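Maternal effect protein oskar (Drosophila melanogaster, PDB 5A4A) acts as the germline inducer of the fly and binds RNA, probably through its SGNH hydrolase-like OSK domain. Local coordinates at residues I118-G126 against I138-C149. Sequence-based numbering, arbitrary orientation.
Sequences ILTNLAPLG and IYRFNKFIRSEC
The side-chain amide of N142 pairs with the backbone of L122 through two hydrogen bonds. L122 N donates to N142 OD1 at 2.9 Å, with the donor tilted 32° from the carbonyl plane. N142 ND2 donates to L122 O at 3.1 Å, nearly straight and on a lone pair in the carbonyl plane. With both its O and its N engaged, the amide cannot flip without losing both bonds. The N121 amide stacks on that of N142, the planes 23° apart, and N121 CB lies 3.3 Å from N142 OD1. A water accepts from N121 ND2 and donates to N142 O. N121 OD1 also accepts from the backbone N of I157 and H158, and N121 ND2 bonds D156 OD1, just after strand 154-155.

Apolar contacts flank this centre. L122 CD1 meets the edge of the F141 ring, 3.6 Å from CD2. I138 has CG1 anti to its carbonyl carbon (chi1 -72°) and an extended chi2, which carries CD1 to L125 CG at 3.8 Å. Toward the helix end, I145 CG2 touches L119 CB, and I145 CD1 reaches N121 CA. C149 SG packs on L119 CD2 at 3.6 Å.

An alanine in place of N142 would probably leave L122 N and O without these mates and the N121 amide without its stacking partner. The contact joins strand 116-120 and its following loop to helix 132-148 within a beta-alpha-beta unit of the SGNH hydrolase-like fold. The paired amide-backbone bonds and the ties of N121 probably hold the loop against the helix, with apolar side chains packed along the helix beside them.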
# COMPACT_ATOMS: atom_id res chain seq x y z
N ILE A 118 8.55 6.34 -3.26
CA ILE A 118 8.89 5.30 -4.23
C ILE A 118 7.62 4.50 -4.44
O ILE A 118 7.11 3.88 -3.50
CB ILE A 118 10.04 4.40 -3.72
CG1 ILE A 118 11.35 5.21 -3.63
CG2 ILE A 118 10.23 3.20 -4.65
CD1 ILE A 118 12.47 4.50 -2.86
N LEU A 119 7.05 4.56 -5.64
CA LEU A 119 5.73 3.99 -5.86
C LEU A 119 5.79 2.53 -6.30
O LEU A 119 6.67 2.15 -7.07
CB LEU A 119 4.93 4.80 -6.90
CG LEU A 119 4.58 6.25 -6.56
CD1 LEU A 119 4.04 6.34 -5.15
CD2 LEU A 119 5.78 7.18 -6.74
N THR A 120 4.87 1.72 -5.79
CA THR A 120 4.57 0.44 -6.43
C THR A 120 3.15 0.60 -6.99
O THR A 120 2.33 1.31 -6.40
CB THR A 120 4.61 -0.75 -5.45
OG1 THR A 120 3.71 -0.49 -4.37
CG2 THR A 120 6.03 -0.97 -4.88
N ASN A 121 2.86 -0.05 -8.10
CA ASN A 121 1.48 -0.05 -8.58
C ASN A 121 0.67 -1.13 -7.84
O ASN A 121 1.18 -1.77 -6.92
CB ASN A 121 1.38 -0.15 -10.11
CG ASN A 121 1.94 -1.45 -10.67
OD1 ASN A 121 2.29 -2.37 -9.93
ND2 ASN A 121 2.01 -1.54 -12.00
N LEU A 122 -0.58 -1.32 -8.23
CA LEU A 122 -1.44 -2.24 -7.46
C LEU A 122 -1.40 -3.65 -8.03
O LEU A 122 -1.56 -3.85 -9.23
CB LEU A 122 -2.88 -1.75 -7.44
CG LEU A 122 -3.11 -0.34 -6.91
CD1 LEU A 122 -4.60 -0.08 -6.73
CD2 LEU A 122 -2.36 -0.18 -5.58
N ALA A 123 -1.20 -4.62 -7.15
CA ALA A 123 -1.38 -6.03 -7.51
C ALA A 123 -2.84 -6.27 -7.89
O ALA A 123 -3.74 -5.58 -7.42
CB ALA A 123 -0.97 -6.94 -6.34
N PRO A 124 -3.09 -7.27 -8.75
CA PRO A 124 -4.47 -7.65 -9.04
C PRO A 124 -5.15 -8.08 -7.73
O PRO A 124 -4.49 -8.63 -6.86
CB PRO A 124 -4.32 -8.86 -9.97
CG PRO A 124 -2.92 -9.38 -9.70
CD PRO A 124 -2.11 -8.15 -9.41
N LEU A 125 -6.44 -7.79 -7.60
CA LEU A 125 -7.22 -8.26 -6.46
C LEU A 125 -7.79 -9.62 -6.85
O LEU A 125 -8.75 -9.71 -7.63
CB LEU A 125 -8.33 -7.26 -6.13
CG LEU A 125 -7.81 -5.88 -5.71
CD1 LEU A 125 -8.95 -4.87 -5.59
CD2 LEU A 125 -7.04 -5.97 -4.39
N GLY A 126 -7.17 -10.68 -6.34
CA GLY A 126 -7.43 -12.02 -6.82
C GLY A 126 -8.86 -12.52 -6.70
O GLY A 126 -9.33 -13.26 -7.56
N ILE A 138 -8.31 -0.93 -11.76
CA ILE A 138 -6.93 -1.25 -11.40
C ILE A 138 -6.03 -0.93 -12.58
O ILE A 138 -4.97 -0.32 -12.42
CB ILE A 138 -6.78 -2.73 -11.01
CG1 ILE A 138 -7.44 -3.00 -9.66
CG2 ILE A 138 -5.31 -3.14 -10.97
CD1 ILE A 138 -7.30 -4.42 -9.21
N TYR A 139 -6.46 -1.34 -13.77
CA TYR A 139 -5.72 -1.05 -15.00
C TYR A 139 -5.50 0.45 -15.20
O TYR A 139 -4.38 0.88 -15.48
CB TYR A 139 -6.45 -1.67 -16.20
CG TYR A 139 -6.09 -1.09 -17.54
CD1 TYR A 139 -4.85 -1.32 -18.11
CD2 TYR A 139 -7.01 -0.33 -18.25
CE1 TYR A 139 -4.52 -0.79 -19.35
CE2 TYR A 139 -6.70 0.20 -19.48
CZ TYR A 139 -5.45 -0.03 -20.02
OH TYR A 139 -5.14 0.50 -21.24
N ARG A 140 -6.56 1.25 -15.06
CA ARG A 140 -6.45 2.69 -15.29
C ARG A 140 -5.68 3.41 -14.18
O ARG A 140 -4.90 4.31 -14.45
CB ARG A 140 -7.83 3.32 -15.48
CG ARG A 140 -8.50 2.81 -16.74
CD ARG A 140 -9.87 3.43 -16.98
NE ARG A 140 -10.41 2.83 -18.19
CZ ARG A 140 -10.21 3.30 -19.42
NH1 ARG A 140 -9.53 4.43 -19.64
NH2 ARG A 140 -10.73 2.65 -20.45
N PHE A 141 -5.92 3.01 -12.94
CA PHE A 141 -5.20 3.66 -11.84
C PHE A 141 -3.70 3.39 -11.93
O PHE A 141 -2.88 4.29 -11.68
CB PHE A 141 -5.75 3.22 -10.48
CG PHE A 141 -5.05 3.88 -9.32
CD1 PHE A 141 -5.03 5.26 -9.19
CD2 PHE A 141 -4.41 3.11 -8.36
CE1 PHE A 141 -4.39 5.87 -8.12
CE2 PHE A 141 -3.77 3.71 -7.28
CZ PHE A 141 -3.76 5.09 -7.16
N ASN A 142 -3.34 2.16 -12.32
CA ASN A 142 -1.94 1.81 -12.47
C ASN A 142 -1.29 2.62 -13.57
O ASN A 142 -0.14 3.05 -13.43
CB ASN A 142 -1.74 0.31 -12.72
CG ASN A 142 -1.85 -0.51 -11.45
OD1 ASN A 142 -1.92 0.04 -10.36
ND2 ASN A 142 -1.85 -1.83 -11.59
N LYS A 143 -2.02 2.84 -14.67
CA LYS A 143 -1.51 3.70 -15.74
C LYS A 143 -1.35 5.14 -15.24
O LYS A 143 -0.38 5.83 -15.61
CB LYS A 143 -2.44 3.67 -16.97
CG LYS A 143 -2.25 2.46 -17.85
CD LYS A 143 -3.13 2.53 -19.10
CE LYS A 143 -2.61 3.55 -20.09
NZ LYS A 143 -3.51 3.63 -21.29
N PHE A 144 -2.28 5.58 -14.40
CA PHE A 144 -2.23 6.92 -13.81
C PHE A 144 -1.01 7.07 -12.91
O PHE A 144 -0.33 8.10 -12.97
CB PHE A 144 -3.51 7.25 -13.03
CG PHE A 144 -3.52 8.64 -12.42
CD1 PHE A 144 -3.84 9.75 -13.18
CD2 PHE A 144 -3.21 8.83 -11.08
CE1 PHE A 144 -3.84 11.02 -12.63
CE2 PHE A 144 -3.21 10.10 -10.52
CZ PHE A 144 -3.53 11.19 -11.30
N ILE A 145 -0.71 6.05 -12.10
CA ILE A 145 0.50 6.12 -11.26
C ILE A 145 1.73 6.35 -12.14
O ILE A 145 2.57 7.21 -11.86
CB ILE A 145 0.69 4.84 -10.42
CG1 ILE A 145 -0.39 4.74 -9.33
CG2 ILE A 145 2.09 4.82 -9.78
CD1 ILE A 145 -0.46 3.39 -8.65
N ARG A 146 1.82 5.59 -13.22
CA ARG A 146 2.97 5.65 -14.09
C ARG A 146 3.11 7.02 -14.75
O ARG A 146 4.23 7.53 -14.92
CB ARG A 146 2.90 4.55 -15.16
CG ARG A 146 4.11 4.54 -16.07
CD ARG A 146 4.43 3.15 -16.59
NE ARG A 146 3.75 2.83 -17.84
N SER A 147 1.99 7.64 -15.12
CA SER A 147 2.04 8.93 -15.81
C SER A 147 2.19 10.11 -14.84
O SER A 147 2.95 11.04 -15.09
CB SER A 147 0.82 9.10 -16.71
OG SER A 147 -0.37 9.16 -15.95
N GLU A 148 1.47 10.05 -13.73
CA GLU A 148 1.53 11.10 -12.72
C GLU A 148 2.90 11.15 -12.03
O GLU A 148 3.41 12.22 -11.70
CB GLU A 148 0.44 10.88 -11.66
CG GLU A 148 0.43 11.91 -10.55
CD GLU A 148 -0.07 13.28 -11.01
OE1 GLU A 148 -0.63 13.38 -12.12
OE2 GLU A 148 0.10 14.25 -10.24
N CYS A 149 3.48 9.98 -11.82
CA CYS A 149 4.75 9.88 -11.10
C CYS A 149 5.90 9.67 -12.07
O CYS A 149 6.84 8.93 -11.78
CB CYS A 149 4.71 8.74 -10.09
SG CYS A 149 3.45 8.97 -8.80
O HOH W 1 1.73 1.11 -13.41